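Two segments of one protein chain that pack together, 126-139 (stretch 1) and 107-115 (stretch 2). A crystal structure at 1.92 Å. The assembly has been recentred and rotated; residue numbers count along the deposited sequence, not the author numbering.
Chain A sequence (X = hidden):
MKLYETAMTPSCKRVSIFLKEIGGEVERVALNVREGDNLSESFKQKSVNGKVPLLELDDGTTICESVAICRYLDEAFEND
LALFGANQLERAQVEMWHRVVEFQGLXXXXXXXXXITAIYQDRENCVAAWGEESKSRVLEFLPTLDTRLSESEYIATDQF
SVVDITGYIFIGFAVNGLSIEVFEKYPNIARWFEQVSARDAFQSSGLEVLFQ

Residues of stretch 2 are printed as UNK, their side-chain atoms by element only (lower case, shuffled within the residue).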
ATOM      1  N   CYS A 126       7.016   2.117 -25.695  1.00 63.42           N
ATOM      2  CA  CYS A 126       6.672   3.497 -25.394  1.00 70.00           C
ATOM      3  C   CYS A 126       5.556   3.528 -24.350  1.00 70.91           C
ATOM      4  O   CYS A 126       5.165   2.495 -23.796  1.00 67.54           O
ATOM      5  CB  CYS A 126       6.281   4.241 -26.674  1.00 73.17           C
ATOM      6  SG  CYS A 126       4.667   3.788 -27.345  1.00 84.66           S
ATOM      7  N   VAL A 127       5.043   4.731 -24.077  1.00 70.97           N
ATOM      8  CA  VAL A 127       4.068   4.903 -23.004  1.00 70.03           C
ATOM      9  C   VAL A 127       2.777   4.157 -23.312  1.00 66.25           C
ATOM     10  O   VAL A 127       2.117   3.641 -22.402  1.00 62.97           O
ATOM     11  CB  VAL A 127       3.800   6.401 -22.759  1.00 72.63           C
ATOM     12  CG1 VAL A 127       3.248   6.623 -21.358  1.00 71.64           C
ATOM     13  CG2 VAL A 127       5.063   7.216 -22.986  1.00 78.70           C
ATOM     14  N   ALA A 128       2.399   4.083 -24.590  1.00 66.63           N
ATOM     15  CA  ALA A 128       1.132   3.453 -24.951  1.00 64.80           C
ATOM     16  C   ALA A 128       1.140   1.964 -24.635  1.00 55.11           C
ATOM     17  O   ALA A 128       0.122   1.410 -24.205  1.00 48.73           O
ATOM     18  CB  ALA A 128       0.833   3.689 -26.431  1.00 70.26           C
ATOM     19  N   ALA A 129       2.277   1.295 -24.840  1.00 52.02           N
ATOM     20  CA  ALA A 129       2.344  -0.134 -24.560  1.00 54.82           C
ATOM     21  C   ALA A 129       2.249  -0.422 -23.069  1.00 53.90           C
ATOM     22  O   ALA A 129       1.737  -1.477 -22.677  1.00 41.35           O
ATOM     23  CB  ALA A 129       3.629  -0.723 -25.136  1.00 64.28           C
ATOM     24  N   TRP A 130       2.735   0.492 -22.225  1.00 53.31           N
ATOM     25  CA  TRP A 130       2.604   0.300 -20.785  1.00 58.41           C
ATOM     26  C   TRP A 130       1.151   0.427 -20.346  1.00 50.19           C
ATOM     27  O   TRP A 130       0.692  -0.325 -19.478  1.00 41.76           O
ATOM     28  CB  TRP A 130       3.485   1.298 -20.033  1.00 60.74           C
ATOM     29  CG  TRP A 130       3.406   1.170 -18.534  1.00 81.79           C
ATOM     30  CD1 TRP A 130       3.068   2.150 -17.645  1.00 72.23           C
ATOM     31  CD2 TRP A 130       3.659  -0.008 -17.753  1.00 87.52           C
ATOM     32  NE1 TRP A 130       3.101   1.659 -16.362  1.00 71.09           N
ATOM     33  CE2 TRP A 130       3.461   0.337 -16.401  1.00 79.88           C
ATOM     34  CE3 TRP A 130       4.037  -1.318 -18.066  1.00 74.66           C
ATOM     35  CZ2 TRP A 130       3.626  -0.580 -15.365  1.00 79.63           C
ATOM     36  CZ3 TRP A 130       4.199  -2.227 -17.036  1.00 72.81           C
ATOM     37  CH2 TRP A 130       3.995  -1.854 -15.702  1.00 80.22           C
ATOM     38  N   GLY A 131       0.412   1.371 -20.933  1.00 46.18           N
ATOM     39  CA  GLY A 131      -1.008   1.468 -20.642  1.00 45.66           C
ATOM     40  C   GLY A 131      -1.765   0.217 -21.043  1.00 42.07           C
ATOM     41  O   GLY A 131      -2.655  -0.240 -20.322  1.00 38.63           O
ATOM     42  N   GLU A 132      -1.416  -0.358 -22.197  1.00 44.18           N
ATOM     43  CA  GLU A 132      -2.039  -1.606 -22.624  1.00 46.21           C
ATOM     44  C   GLU A 132      -1.643  -2.758 -21.711  1.00 40.11           C
ATOM     45  O   GLU A 132      -2.469  -3.626 -21.402  1.00 35.01           O
ATOM     46  CB  GLU A 132      -1.656  -1.914 -24.073  1.00 42.98           C
ATOM     47  CG  GLU A 132      -2.328  -3.153 -24.643  1.00 53.30           C
ATOM     48  CD  GLU A 132      -3.828  -2.985 -24.808  1.00 70.77           C
ATOM     49  OE1 GLU A 132      -4.293  -1.829 -24.908  1.00 62.02           O
ATOM     50  OE2 GLU A 132      -4.543  -4.009 -24.834  1.00 67.86           O
ATOM     51  N   GLU A 133      -0.382  -2.791 -21.277  1.00 33.62           N
ATOM     52  CA  GLU A 133       0.036  -3.801 -20.312  1.00 42.41           C
ATOM     53  C   GLU A 133      -0.686  -3.616 -18.984  1.00 34.06           C
ATOM     54  O   GLU A 133      -1.120  -4.593 -18.361  1.00 31.26           O
ATOM     55  CB  GLU A 133       1.554  -3.744 -20.121  1.00 43.29           C
ATOM     56  CG  GLU A 133       2.088  -4.633 -19.009  1.00 40.00           C
ATOM     57  CD  GLU A 133       1.841  -6.109 -19.261  1.00 47.71           C
ATOM     58  OE1 GLU A 133       1.664  -6.497 -20.435  1.00 43.76           O
ATOM     59  OE2 GLU A 133       1.824  -6.881 -18.279  1.00 49.78           O
ATOM     60  N   SER A 134      -0.841  -2.364 -18.544  1.00 29.40           N
ATOM     61  CA  SER A 134      -1.551  -2.096 -17.300  1.00 30.77           C
ATOM     62  C   SER A 134      -3.015  -2.506 -17.400  1.00 28.96           C
ATOM     63  O   SER A 134      -3.585  -3.039 -16.440  1.00 29.48           O
ATOM     64  CB  SER A 134      -1.426  -0.618 -16.936  1.00 36.00           C
ATOM     65  OG  SER A 134      -0.067  -0.254 -16.756  1.00 37.48           O
ATOM     66  N   LYS A 135      -3.640  -2.279 -18.559  1.00 29.01           N
ATOM     67  CA  LYS A 135      -5.032  -2.686 -18.732  1.00 26.52           C
ATOM     68  C   LYS A 135      -5.174  -4.201 -18.677  1.00 27.42           C
ATOM     69  O   LYS A 135      -6.132  -4.719 -18.093  1.00 25.47           O
ATOM     70  CB  LYS A 135      -5.587  -2.138 -20.046  1.00 27.66           C
ATOM     71  CG  LYS A 135      -7.048  -2.497 -20.285  1.00 36.58           C
ATOM     72  CD  LYS A 135      -7.639  -1.716 -21.446  1.00 40.06           C
ATOM     73  CE  LYS A 135      -9.119  -2.017 -21.611  1.00 35.89           C
ATOM     74  NZ  LYS A 135      -9.747  -1.151 -22.648  1.00 45.09           N
ATOM     75  N   SER A 136      -4.221  -4.929 -19.271  1.00 27.59           N
ATOM     76  CA  SER A 136      -4.258  -6.386 -19.210  1.00 26.56           C
ATOM     77  C   SER A 136      -4.152  -6.889 -17.777  1.00 23.15           C
ATOM     78  O   SER A 136      -4.735  -7.925 -17.438  1.00 26.49           O
ATOM     79  CB  SER A 136      -3.133  -6.977 -20.063  1.00 29.09           C
ATOM     80  OG  SER A 136      -3.232  -6.533 -21.405  1.00 41.20           O
ATOM     81  N   ARG A 137      -3.421  -6.173 -16.921  1.00 27.97           N
ATOM     82  CA  ARG A 137      -3.340  -6.572 -15.521  1.00 25.87           C
ATOM     83  C   ARG A 137      -4.676  -6.370 -14.814  1.00 21.55           C
ATOM     84  O   ARG A 137      -5.061  -7.181 -13.963  1.00 23.04           O
ATOM     85  CB  ARG A 137      -2.219  -5.804 -14.821  1.00 28.54           C
ATOM     86  CG  ARG A 137      -0.826  -6.252 -15.262  1.00 40.20           C
ATOM     87  CD  ARG A 137       0.287  -5.547 -14.498  1.00 60.20           C
ATOM     88  NE  ARG A 137       0.060  -5.554 -13.057  1.00 81.22           N
ATOM     89  CZ  ARG A 137      -0.012  -4.463 -12.306  1.00 80.16           C
ATOM     90  NH1 ARG A 137       0.168  -3.256 -12.820  1.00 62.88           N
ATOM     91  NH2 ARG A 137      -0.262  -4.586 -11.005  1.00 55.46           N
ATOM     92  N   VAL A 138      -5.400  -5.303 -15.159  1.00 25.75           N
ATOM     93  CA  VAL A 138      -6.750  -5.114 -14.629  1.00 24.74           C
ATOM     94  C   VAL A 138      -7.637  -6.291 -15.018  1.00 26.80           C
ATOM     95  O   VAL A 138      -8.344  -6.865 -14.182  1.00 21.14           O
ATOM     96  CB  VAL A 138      -7.343  -3.781 -15.118  1.00 22.33           C
ATOM     97  CG1 VAL A 138      -8.810  -3.677 -14.718  1.00 18.51           C
ATOM     98  CG2 VAL A 138      -6.554  -2.608 -14.563  1.00 20.84           C
ATOM     99  N   LEU A 139      -7.601  -6.675 -16.298  1.00 24.41           N
ATOM    100  CA  LEU A 139      -8.444  -7.770 -16.768  1.00 26.22           C
ATOM    101  C   LEU A 139      -8.086  -9.090 -16.099  1.00 24.47           C
ATOM    102  O   LEU A 139      -8.970  -9.921 -15.860  1.00 28.97           O
ATOM    103  CB  LEU A 139      -8.334  -7.900 -18.290  1.00 28.54           C
ATOM    104  CG  LEU A 139      -8.818  -6.707 -19.119  1.00 23.22           C
ATOM    105  CD1 LEU A 139      -8.436  -6.874 -20.583  1.00 28.92           C
ATOM    106  CD2 LEU A 139     -10.320  -6.540 -18.980  1.00 26.17           C
ATOM    107  N   UNK A 107      -4.076   0.579  -8.800  1.00 20.61           N
ATOM    108  CA  UNK A 107      -2.865   1.164  -9.369  1.00 25.06           C
ATOM    109  C   UNK A 107      -2.740   0.840 -10.854  1.00 22.83           C
ATOM    110  O   UNK A 107      -2.381   1.708 -11.659  1.00 25.44           O
ATOM    111  c   UNK A 107      -1.242   1.970  -4.527  1.00 67.11           C
ATOM    112  o   UNK A 107      -1.105   2.377  -3.218  1.00 61.62           O
ATOM    113  c   UNK A 107      -2.098   2.643  -5.380  1.00 51.79           C
ATOM    114  c   UNK A 107      -0.519   0.885  -4.978  1.00 49.25           C
ATOM    115  c   UNK A 107      -2.226   2.221  -6.698  1.00 55.07           C
ATOM    116  c   UNK A 107      -0.652   0.474  -6.292  1.00 61.61           C
ATOM    117  c   UNK A 107      -1.635   0.663  -8.610  1.00 35.83           C
ATOM    118  c   UNK A 107      -1.508   1.129  -7.173  1.00 57.43           C
ATOM    119  N   UNK A 108      -3.032  -0.405 -11.237  1.00 21.56           N
ATOM    120  CA  UNK A 108      -2.993  -0.773 -12.647  1.00 23.45           C
ATOM    121  C   UNK A 108      -4.049  -0.026 -13.453  1.00 30.76           C
ATOM    122  O   UNK A 108      -3.812   0.310 -14.620  1.00 27.95           O
ATOM    123  c   UNK A 108      -3.173  -2.283 -12.801  1.00 29.43           C
ATOM    124  N   UNK A 109      -5.212   0.244 -12.853  1.00 23.03           N
ATOM    125  CA  UNK A 109      -6.247   0.994 -13.559  1.00 23.96           C
ATOM    126  C   UNK A 109      -5.836   2.445 -13.761  1.00 32.26           C
ATOM    127  O   UNK A 109      -6.076   3.021 -14.828  1.00 29.32           O
ATOM    128  c   UNK A 109      -7.571   0.910 -12.798  1.00 23.64           C
ATOM    129  N   UNK A 110      -5.227   3.054 -12.738  1.00 26.86           N
ATOM    130  CA  UNK A 110      -4.669   4.396 -12.879  1.00 31.15           C
ATOM    131  C   UNK A 110      -3.691   4.459 -14.046  1.00 36.58           C
ATOM    132  O   UNK A 110      -3.790   5.339 -14.910  1.00 38.32           O
ATOM    133  c   UNK A 110      -5.299   5.046  -9.468  1.00 44.16           C
ATOM    134  c   UNK A 110      -5.105   6.942 -10.900  1.00 54.23           C
ATOM    135  c   UNK A 110      -5.871   7.689 -10.022  1.00 62.93           C
ATOM    136  c   UNK A 110      -6.358   7.111  -8.866  1.00 51.00           C
ATOM    137  c   UNK A 110      -6.071   5.787  -8.589  1.00 48.19           C
ATOM    138  c   UNK A 110      -3.963   4.811 -11.585  1.00 36.98           C
ATOM    139  c   UNK A 110      -4.816   5.612 -10.639  1.00 43.87           C
ATOM    140  N   UNK A 111      -2.735   3.528 -14.084  1.00 30.03           N
ATOM    141  CA  UNK A 111      -1.695   3.562 -15.108  1.00 38.01           C
ATOM    142  C   UNK A 111      -2.276   3.376 -16.504  1.00 39.23           C
ATOM    143  O   UNK A 111      -1.845   4.038 -17.454  1.00 36.29           O
ATOM    144  o   UNK A 111       1.462   4.407 -14.803  1.00 51.99           O
ATOM    145  c   UNK A 111      -0.642   2.491 -14.821  1.00 33.90           C
ATOM    146  c   UNK A 111       1.008   4.050 -13.715  1.00 55.11           C
ATOM    147  c   UNK A 111       0.203   2.770 -13.588  1.00 39.46           C
ATOM    148  n   UNK A 111       1.181   4.752 -12.601  1.00 70.37           N
ATOM    149  N   UNK A 112      -3.249   2.476 -16.651  1.00 33.68           N
ATOM    150  CA  UNK A 112      -3.878   2.289 -17.954  1.00 29.49           C
ATOM    151  C   UNK A 112      -4.677   3.522 -18.356  1.00 36.70           C
ATOM    152  O   UNK A 112      -4.714   3.887 -19.538  1.00 35.81           O
ATOM    153  c   UNK A 112      -4.772   1.051 -17.936  1.00 24.32           C
ATOM    154  N   UNK A 113      -5.312   4.179 -17.386  1.00 33.12           N
ATOM    155  CA  UNK A 113      -6.131   5.349 -17.684  1.00 39.18           C
ATOM    156  C   UNK A 113      -5.268   6.528 -18.119  1.00 45.94           C
ATOM    157  O   UNK A 113      -5.550   7.177 -19.133  1.00 49.11           O
ATOM    158  c   UNK A 113      -8.008   6.773 -16.723  1.00 43.14           C
ATOM    159  c   UNK A 113      -9.934   8.734 -17.185  1.00 38.83           C
ATOM    160  c   UNK A 113      -6.976   5.711 -16.462  1.00 34.97           C
ATOM    161  c   UNK A 113      -7.957   7.987 -16.054  1.00 43.30           C
ATOM    162  c   UNK A 113      -9.042   6.550 -17.619  1.00 40.79           C
ATOM    163  c   UNK A 113      -9.999   7.525 -17.854  1.00 43.35           C
ATOM    164  c   UNK A 113      -8.912   8.965 -16.284  1.00 47.11           C
ATOM    165  N   UNK A 114      -4.200   6.813 -17.370  1.00 46.06           N
ATOM    166  CA  UNK A 114      -3.358   7.961 -17.688  1.00 51.63           C
ATOM    167  C   UNK A 114      -2.501   7.730 -18.927  1.00 51.00           C
ATOM    168  O   UNK A 114      -2.049   8.704 -19.540  1.00 59.15           O
ATOM    169  c   UNK A 114      -1.247   7.416 -16.340  1.00 63.03           C
ATOM    170  c   UNK A 114      -0.530   7.656 -15.017  1.00 76.89           C
ATOM    171  n   UNK A 114      -0.247   9.067 -14.780  1.00 89.42           N
ATOM    172  n   UNK A 114       1.134   8.698 -12.964  1.00 92.24           N
ATOM    173  n   UNK A 114       0.692  10.833 -13.662  1.00 89.30           N
ATOM    174  c   UNK A 114      -2.468   8.308 -16.491  1.00 55.41           C
ATOM    175  c   UNK A 114       0.525   9.521 -13.802  1.00 94.02           C
ATOM    176  N   UNK A 115      -2.272   6.479 -19.314  1.00 48.53           N
ATOM    177  CA  UNK A 115      -1.456   6.185 -20.488  1.00 55.55           C
ATOM    178  C   UNK A 115      -2.320   5.811 -21.685  1.00 55.74           C
ATOM    179  O   UNK A 115      -2.813   4.686 -21.786  1.00 56.88           O
ATOM    180  n   UNK A 115       1.099   4.405 -18.466  1.00 62.04           N
ATOM    181  c   UNK A 115      -0.464   5.058 -20.191  1.00 61.55           C
ATOM    182  o   UNK A 115       0.766   6.594 -18.830  1.00 69.13           O
ATOM    183  c   UNK A 115       0.522   5.419 -19.099  1.00 63.71           C
TER

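Position 107 has eight side-chain atoms: one carbon, then a ring of six carbons bearing one oxygen. The end of the side chain leads away from stretch 1, and no atom of it comes within contact range. A six-carbon ring with a hydroxyl is tyrosine, so this is Tyr107.

Position 108 has a single side-chain carbon. It points toward stretch 1 and is buried. Its CB lies over one face of the Arg137 guanidinium, 3.5 Å from Arg137 NH1, and 3.8 Å from Val138 CG2. The backbone O of 108 is 3.5 Å from Ser134 CB. One carbon means alanine: Ala108.

Position 109 also has one carbon, set sideways to the partner helix. Its CB is 4.1 Å from Val138 CG2, and its backbone N is nearer to the same Val138 CG2, at 3.6 Å. This is Ala109.

Position 110 has seven carbons, one followed by a ring of six, and no heteroatom. The side chain points away and touches nothing on stretch 1. It is Phe110.

Position 111 has three carbons, the third carrying one oxygen and one nitrogen. This is a terminal amide on a chain of two methylenes. The side chain points toward stretch 1, and its CB is 3.4 Å from Ser134 OG. The residue is Gln111. With chi1 and chi2 both m, the chain folds so that OE1 comes to the edge of the Trp130 ring, 3.6 Å from Trp130 NE1. This is not a hydrogen bond.

Position 112 has one carbon, directed toward the other helix. Its CB is 3.4 Å from Gly131 O and 3.6 Å from Lys135 N. The backbone CA is 4.0 Å from Gly131 CA, the nearest CA pair in the register. It is Ala112.

Position 113 has seven carbons, with a plain six-membered ring. It points away from stretch 1 and makes no contact. It is Phe113.

Position 114 has three carbons, a nitrogen, then a carbon carrying two more nitrogens. That guanidinium identifies Arg114. It is exposed and does not reach stretch 1.

Position 115 has two carbons, the second carrying one oxygen and one nitrogen, an amide one methylene shorter than that of Gln111. Its CB is 3.7 Å from Gly131 CA. This is Asn115. Its ND2 sits at the edge of the Trp130 ring, 3.1 Å from Trp130 CD1, and its OD1 is 3.5 Å from Val127 CG1.

The two helices run roughly antiparallel, at 145°, and their axes approach to 7.5 Å. Small residues line the close approach: Gly131 and Ser134 meet Ala108 and Ala112. A CB on Gly131 would lie 2.4 Å from Asn115 O, a clash. Ser134 OG donates to Trp130 O at 2.8 Å, so its hydroxyl is satisfied within its own helix. No hydrogen bond crosses the interface. The contact rests on close packing, with 478 Å² buried over both sides.

Stretch 2 (107-115) YAAFQAFRN
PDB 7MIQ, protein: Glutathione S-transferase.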